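Endoribonuclease MazF3 (PDB 5UCT) cleaves mRNA and 23S rRNA, predominantly after the first two uridines of the sequence 5'-UUCCU-3', as the toxin of a type II toxin-antitoxin system. Local coordinates at residues T28-P34 with N64-V70; L42-V48 with S58-D63. One frame throughout, in Å; residues are numbered along the deposited sequence.

Contact 1: residues T28-P34 with N64-V70; sequences TNVTVAP and NTQTIPV
Val-30 lays its CG1 methyl against Ile-68, with CG1 to CG1 at 4.0 Å. The two residues are a hydrogen-bonded pair in the antiparallel sheet of the PemK/MazF toxin fold, a family of the SH3 clan. Strands 29-34 and 66-69 approach to 4.5 Å, with 133° between their N-to-C directions. Both strands are extended; Thr-28, Asn-64 and Val-70 at the ends are not. The register pairs Asn-29 with Pro-69, Val-30 with Ile-68, Thr-31 with Thr-67 and Val-32 with Gln-66. Val-30 N donates to Ile-68 O (3.0 Å), and Ile-68 N to Val-30 O (2.9 Å). Val-32 N donates to Gln-66 O (2.7 Å), and Gln-66 N to Val-32 O (2.9 Å). The ladder gains a fifth rung from Val-70 N to Thr-28 O at 2.9 Å.

Val-30 (p), Ile-68 (p, t) and Val-32 (m) form an apolar cluster on one face. Val-32 CG2 lies 4.4 Å from Ile-68 CG2, and Val-30 CG1 lies 4.2 Å from Val-70 CG2. Ile-17 of strand 12-17 covers both valines of strand 29-34. At the far end, Pro-34 CD sits 3.1 Å from Asn-64 O.

The face with Thr-31 and Thr-67 meets the dimer partner. Thr-67 OG1 hydrogen-bonds to Thr-65 O of the second subunit. Gln-66 leaves the sheet on the face of Val-30 and Ile-68, but its amide turns from strand 29-34, and NE2 hydrogen-bonds to Thr-67 O of the second subunit. Strand 66-69 thus lies at the subunit interface. Both threonines adopt the m rotamer, which sets Thr-31 OG1 2.8 Å from Thr-67 OG1.

Contact 2: residues L42-V48 with S58-D63; sequences LATEVPV and SVVSCD
Val-48, Thr-44 and Val-60 have the most surface buried here. They mark the two ends and the middle of an antiparallel pairing. Strands 45-48 and 58-61 approach to 4.3 Å, with 147° between their N-to-C directions. Their backbones are extended.

Val-48 (m) pairs with Ser-58. Val-48 N donates to Ser-58 O at 2.9 Å, and Ser-58 N to Val-48 O at 2.8 Å. Val-48 CG1 also packs on Val-60 CG2 at 4.0 Å. Val-60 (t) pairs with Val-46 (t), with CB to CB at 4.1 Å. Val-60 N donates to Val-46 O at 2.7 Å, and Val-46 N to Val-60 O at 3.2 Å. Ile-35 touches Val-48 and Val-60, while Ala-91 of helix 85-96 touches Val-46. Glu-45 and Pro-47 pair with Ser-61 and Val-59 on the other face.

Thr-44 lies in a type I turn from Leu-42 to Glu-45, closed by Glu-45 N to Leu-42 O at 3.3 Å. Its carbonyl O accepts from Cys-62 N at 3.2 Å. Its p rotamer lets OG1 donate to Asp-63 OD2 at 2.6 Å. Water 1 donates to Thr-44 OG1 at 2.5 Å and accepts from Asp-63 N at 2.8 Å, so it bridges the segments beyond the last strand pair. Asp-63 OD1 forms a long, weak ion pair with Arg-20 of the second subunit.

The nine residues between the segments contain no helix or strand. Together these features describe a long-looped beta hairpin, with Val-46 and the Thr-44/Cys-62 end against helix 85-96, in the MazF fold.

Overall arrangement
Contact 1 and contact 2 have centres 16 Å apart, on opposite sides of the chain's centre. They belong to one antiparallel sheet. Along the chain the order is 28-34, 42-48, 58-63, 64-70, so the hairpin of contact 2 falls between the strands of contact 1. Strand 29-36 links them by pairing with both 66-69 and 58-61. At the junction, Pro-34 O lies 2.9 Å from Ser-61 N, a probable hydrogen bond, and Ala-33 CB packs on Val-60 CG1 at 3.7 Å. The chain passes directly from 58-63 into 64-70. Both contacts reach the second subunit, contact 1 largely through 64-67 and contact 2 through Thr-44 and Asp-63 beside the hairpin.

Contact 1: residues T28-P34 with N64-V70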
loop_
_atom_site.group_PDB
_atom_site.type_symbol
_atom_site.label_atom_id
_atom_site.label_comp_id
_atom_site.label_asym_id
_atom_site.label_seq_id
_atom_site.Cartn_x
_atom_site.Cartn_y
_atom_site.Cartn_z
ATOM N N THR A 28 15.728 2.792 0.686
ATOM C CA THR A 28 15.691 4.068 -0.011
ATOM C C THR A 28 14.276 4.537 -0.311
ATOM O O THR A 28 14.093 5.699 -0.692
ATOM C CB THR A 28 16.479 3.983 -1.323
ATOM O OG1 THR A 28 15.922 2.953 -2.149
ATOM C CG2 THR A 28 17.939 3.673 -1.048
ATOM N N ASN A 29 13.283 3.668 -0.160
ATOM C CA ASN A 29 11.886 4.020 -0.347
ATOM C C ASN A 29 11.113 3.721 0.932
ATOM O O ASN A 29 11.578 2.990 1.809
ATOM C CB ASN A 29 11.276 3.257 -1.531
ATOM C CG ASN A 29 12.034 3.488 -2.825
ATOM O OD1 ASN A 29 12.282 4.628 -3.222
ATOM N ND2 ASN A 29 12.413 2.403 -3.487
ATOM N N VAL A 30 9.920 4.301 1.029
ATOM C CA VAL A 30 9.059 4.118 2.193
ATOM C C VAL A 30 7.610 4.170 1.730
ATOM O O VAL A 30 7.233 5.031 0.930
ATOM C CB VAL A 30 9.348 5.178 3.281
ATOM C CG1 VAL A 30 9.294 6.583 2.693
ATOM C CG2 VAL A 30 8.373 5.040 4.441
ATOM N N THR A 31 6.807 3.226 2.213
ATOM C CA THR A 31 5.388 3.185 1.893
ATOM C C THR A 31 4.626 4.013 2.917
ATOM O O THR A 31 4.800 3.830 4.126
ATOM C CB THR A 31 4.868 1.747 1.875
ATOM O OG1 THR A 31 5.624 0.976 0.934
ATOM C CG2 THR A 31 3.403 1.713 1.476
ATOM N N VAL A 32 3.789 4.930 2.430
ATOM C CA VAL A 32 3.087 5.881 3.279
ATOM C C VAL A 32 1.603 5.875 2.935
ATOM O O VAL A 32 1.187 5.402 1.875
ATOM C CB VAL A 32 3.657 7.309 3.142
ATOM C CG1 VAL A 32 5.131 7.335 3.519
ATOM C CG2 VAL A 32 3.459 7.826 1.727
ATOM N N ALA A 33 0.804 6.408 3.858
ATOM C CA ALA A 33 -0.623 6.618 3.646
ATOM C C ALA A 33 -0.927 8.097 3.823
ATOM O O ALA A 33 -0.642 8.657 4.895
ATOM C CB ALA A 33 -1.461 5.778 4.613
ATOM N N PRO A 34 -1.492 8.773 2.826
ATOM C CA PRO A 34 -1.697 10.219 2.936
ATOM C C PRO A 34 -2.810 10.557 3.914
ATOM O O PRO A 34 -3.695 9.748 4.202
ATOM C CB PRO A 34 -2.070 10.630 1.509
ATOM C CG PRO A 34 -2.705 9.414 0.937
ATOM C CD PRO A 34 -1.981 8.241 1.544
ATOM N N ASN A 64 -5.229 5.074 -0.689
ATOM C CA ASN A 64 -4.317 5.839 -1.528
ATOM C C ASN A 64 -2.876 5.715 -1.052
ATOM O O ASN A 64 -2.100 6.667 -1.127
ATOM C CB ASN A 64 -4.728 7.309 -1.578
ATOM C CG ASN A 64 -6.116 7.510 -2.146
ATOM O OD1 ASN A 64 -6.987 8.081 -1.493
ATOM N ND2 ASN A 64 -6.324 7.052 -3.374
ATOM N N THR A 65 -2.497 4.544 -0.553
ATOM C CA THR A 65 -1.131 4.355 -0.083
ATOM C C THR A 65 -0.148 4.435 -1.248
ATOM O O THR A 65 -0.447 4.025 -2.374
ATOM C CB THR A 65 -0.983 3.009 0.625
ATOM O OG1 THR A 65 -0.929 1.968 -0.358
ATOM C CG2 THR A 65 -2.166 2.764 1.556
ATOM N N GLN A 66 1.034 4.979 -0.970
ATOM C CA GLN A 66 2.051 5.181 -1.990
ATOM C C GLN A 66 3.417 4.839 -1.416
ATOM O O GLN A 66 3.664 5.008 -0.219
ATOM C CB GLN A 66 2.057 6.629 -2.505
ATOM C CG GLN A 66 0.726 7.104 -3.088
ATOM C CD GLN A 66 0.553 6.728 -4.545
ATOM O OE1 GLN A 66 1.433 6.120 -5.146
ATOM N NE2 GLN A 66 -0.583 7.101 -5.122
ATOM N N THR A 67 4.303 4.354 -2.284
ATOM C CA THR A 67 5.711 4.150 -1.953
ATOM C C THR A 67 6.507 5.273 -2.606
ATOM O O THR A 67 6.603 5.339 -3.837
ATOM C CB THR A 67 6.202 2.782 -2.427
ATOM O OG1 THR A 67 5.469 1.749 -1.759
ATOM C CG2 THR A 67 7.678 2.618 -2.121
ATOM N N ILE A 68 7.069 6.156 -1.785
ATOM C CA ILE A 68 7.773 7.341 -2.271
ATOM C C ILE A 68 9.254 7.218 -1.933
ATOM O O ILE A 68 9.618 6.458 -1.025
ATOM C CB ILE A 68 7.177 8.628 -1.674
ATOM C CG1 ILE A 68 7.476 8.714 -0.172
ATOM C CG2 ILE A 68 5.681 8.685 -1.915
ATOM C CD1 ILE A 68 7.035 10.013 0.465
ATOM N N PRO A 69 10.141 7.924 -2.634
ATOM C CA PRO A 69 11.546 7.946 -2.216
ATOM C C PRO A 69 11.688 8.631 -0.866
ATOM O O PRO A 69 10.929 9.540 -0.524
ATOM C CB PRO A 69 12.239 8.746 -3.324
ATOM C CG PRO A 69 11.301 8.700 -4.485
ATOM C CD PRO A 69 9.931 8.661 -3.892
ATOM N N VAL A 70 12.678 8.180 -0.091
ATOM C CA VAL A 70 12.964 8.820 1.190
ATOM C C VAL A 70 13.401 10.269 0.989
ATOM O O VAL A 70 13.250 11.097 1.896
ATOM C CB VAL A 70 14.016 7.997 1.970
ATOM C CG1 VAL A 70 14.447 8.704 3.247
ATOM C CG2 VAL A 70 13.460 6.625 2.315
#

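Contact 2: residues L42-V48 with S58-D63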
loop_
_atom_site.group_PDB
_atom_site.type_symbol
_atom_site.label_atom_id
_atom_site.label_comp_id
_atom_site.label_asym_id
_atom_site.label_seq_id
_atom_site.Cartn_x
_atom_site.Cartn_y
_atom_site.Cartn_z
ATOM N N LEU A 42 -15.467 6.499 4.578
ATOM C CA LEU A 42 -15.157 5.155 4.117
ATOM C C LEU A 42 -14.609 4.326 5.273
ATOM O O LEU A 42 -13.996 4.855 6.202
ATOM C CB LEU A 42 -14.142 5.193 2.971
ATOM C CG LEU A 42 -14.618 5.840 1.666
ATOM C CD1 LEU A 42 -13.458 6.091 0.705
ATOM C CD2 LEU A 42 -15.682 4.977 1.004
ATOM N N ALA A 43 -14.844 3.014 5.210
ATOM C CA ALA A 43 -14.296 2.124 6.228
ATOM C C ALA A 43 -12.773 2.130 6.225
ATOM O O ALA A 43 -12.154 1.868 7.263
ATOM C CB ALA A 43 -14.819 0.704 6.025
ATOM N N THR A 44 -12.156 2.406 5.077
ATOM C CA THR A 44 -10.705 2.378 4.943
ATOM C C THR A 44 -10.037 3.645 5.464
ATOM O O THR A 44 -8.870 3.890 5.145
ATOM C CB THR A 44 -10.312 2.156 3.480
ATOM O OG1 THR A 44 -10.632 3.326 2.714
ATOM C CG2 THR A 44 -11.072 0.970 2.907
ATOM N N GLU A 45 -10.745 4.447 6.250
ATOM C CA GLU A 45 -10.201 5.668 6.820
ATOM C C GLU A 45 -9.964 5.482 8.313
ATOM O O GLU A 45 -10.683 4.736 8.986
ATOM C CB GLU A 45 -11.143 6.850 6.578
ATOM C CG GLU A 45 -11.426 7.133 5.108
ATOM C CD GLU A 45 -12.487 8.199 4.913
ATOM O OE1 GLU A 45 -13.246 8.469 5.868
ATOM O OE2 GLU A 45 -12.559 8.770 3.806
ATOM N N VAL A 46 -8.938 6.162 8.828
ATOM C CA VAL A 46 -8.612 6.148 10.245
ATOM C C VAL A 46 -8.567 7.592 10.727
ATOM O O VAL A 46 -7.778 8.389 10.207
ATOM C CB VAL A 46 -7.280 5.441 10.542
ATOM C CG1 VAL A 46 -7.003 5.439 12.038
ATOM C CG2 VAL A 46 -7.300 4.018 10.007
ATOM N N PRO A 47 -9.383 7.984 11.700
ATOM C CA PRO A 47 -9.423 9.394 12.107
ATOM C C PRO A 47 -8.165 9.814 12.853
ATOM O O PRO A 47 -7.635 9.076 13.687
ATOM C CB PRO A 47 -10.657 9.471 13.015
ATOM C CG PRO A 47 -11.452 8.235 12.708
ATOM C CD PRO A 47 -10.445 7.195 12.346
ATOM N N VAL A 48 -7.689 11.017 12.531
ATOM C CA VAL A 48 -6.606 11.676 13.251
ATOM C C VAL A 48 -6.989 13.141 13.416
ATOM O O VAL A 48 -7.721 13.705 12.599
ATOM C CB VAL A 48 -5.248 11.536 12.525
ATOM C CG1 VAL A 48 -4.756 10.095 12.577
ATOM C CG2 VAL A 48 -5.363 12.012 11.085
ATOM N N SER A 58 -8.649 15.350 10.566
ATOM C CA SER A 58 -8.272 14.744 9.296
ATOM C C SER A 58 -8.413 13.229 9.409
ATOM O O SER A 58 -8.821 12.701 10.447
ATOM C CB SER A 58 -6.852 15.166 8.906
ATOM O OG SER A 58 -6.652 15.026 7.515
ATOM N N VAL A 59 -8.089 12.526 8.321
ATOM C CA VAL A 59 -8.220 11.075 8.275
ATOM C C VAL A 59 -7.062 10.486 7.482
ATOM O O VAL A 59 -6.553 11.102 6.543
ATOM C CB VAL A 59 -9.568 10.627 7.665
ATOM C CG1 VAL A 59 -10.722 10.940 8.606
ATOM C CG2 VAL A 59 -9.782 11.285 6.306
ATOM N N VAL A 60 -6.649 9.284 7.872
ATOM C CA VAL A 60 -5.651 8.524 7.123
ATOM C C VAL A 60 -6.364 7.756 6.017
ATOM O O VAL A 60 -7.208 6.897 6.290
ATOM C CB VAL A 60 -4.873 7.573 8.043
ATOM C CG1 VAL A 60 -3.978 6.652 7.224
ATOM C CG2 VAL A 60 -4.050 8.361 9.049
ATOM N N SER A 61 -6.026 8.063 4.767
ATOM C CA SER A 61 -6.674 7.458 3.601
ATOM C C SER A 61 -5.883 6.221 3.190
ATOM O O SER A 61 -4.875 6.317 2.485
ATOM C CB SER A 61 -6.767 8.464 2.458
ATOM O OG SER A 61 -7.195 7.842 1.259
ATOM N N CYS A 62 -6.348 5.049 3.622
ATOM C CA CYS A 62 -5.656 3.797 3.342
ATOM C C CYS A 62 -5.923 3.264 1.941
ATOM O O CYS A 62 -5.317 2.259 1.556
ATOM C CB CYS A 62 -6.046 2.737 4.371
ATOM S SG CYS A 62 -5.281 2.970 5.992
ATOM N N ASP A 63 -6.817 3.888 1.176
ATOM C CA ASP A 63 -7.025 3.481 -0.207
ATOM C C ASP A 63 -6.057 4.150 -1.170
ATOM O O ASP A 63 -6.061 3.813 -2.360
ATOM C CB ASP A 63 -8.461 3.787 -0.636
ATOM C CG ASP A 63 -9.406 2.642 -0.355
ATOM O OD1 ASP A 63 -9.039 1.488 -0.653
ATOM O OD2 ASP A 63 -10.511 2.897 0.165
HETATM O O HOH W 1 -9.007 5.176 2.342
#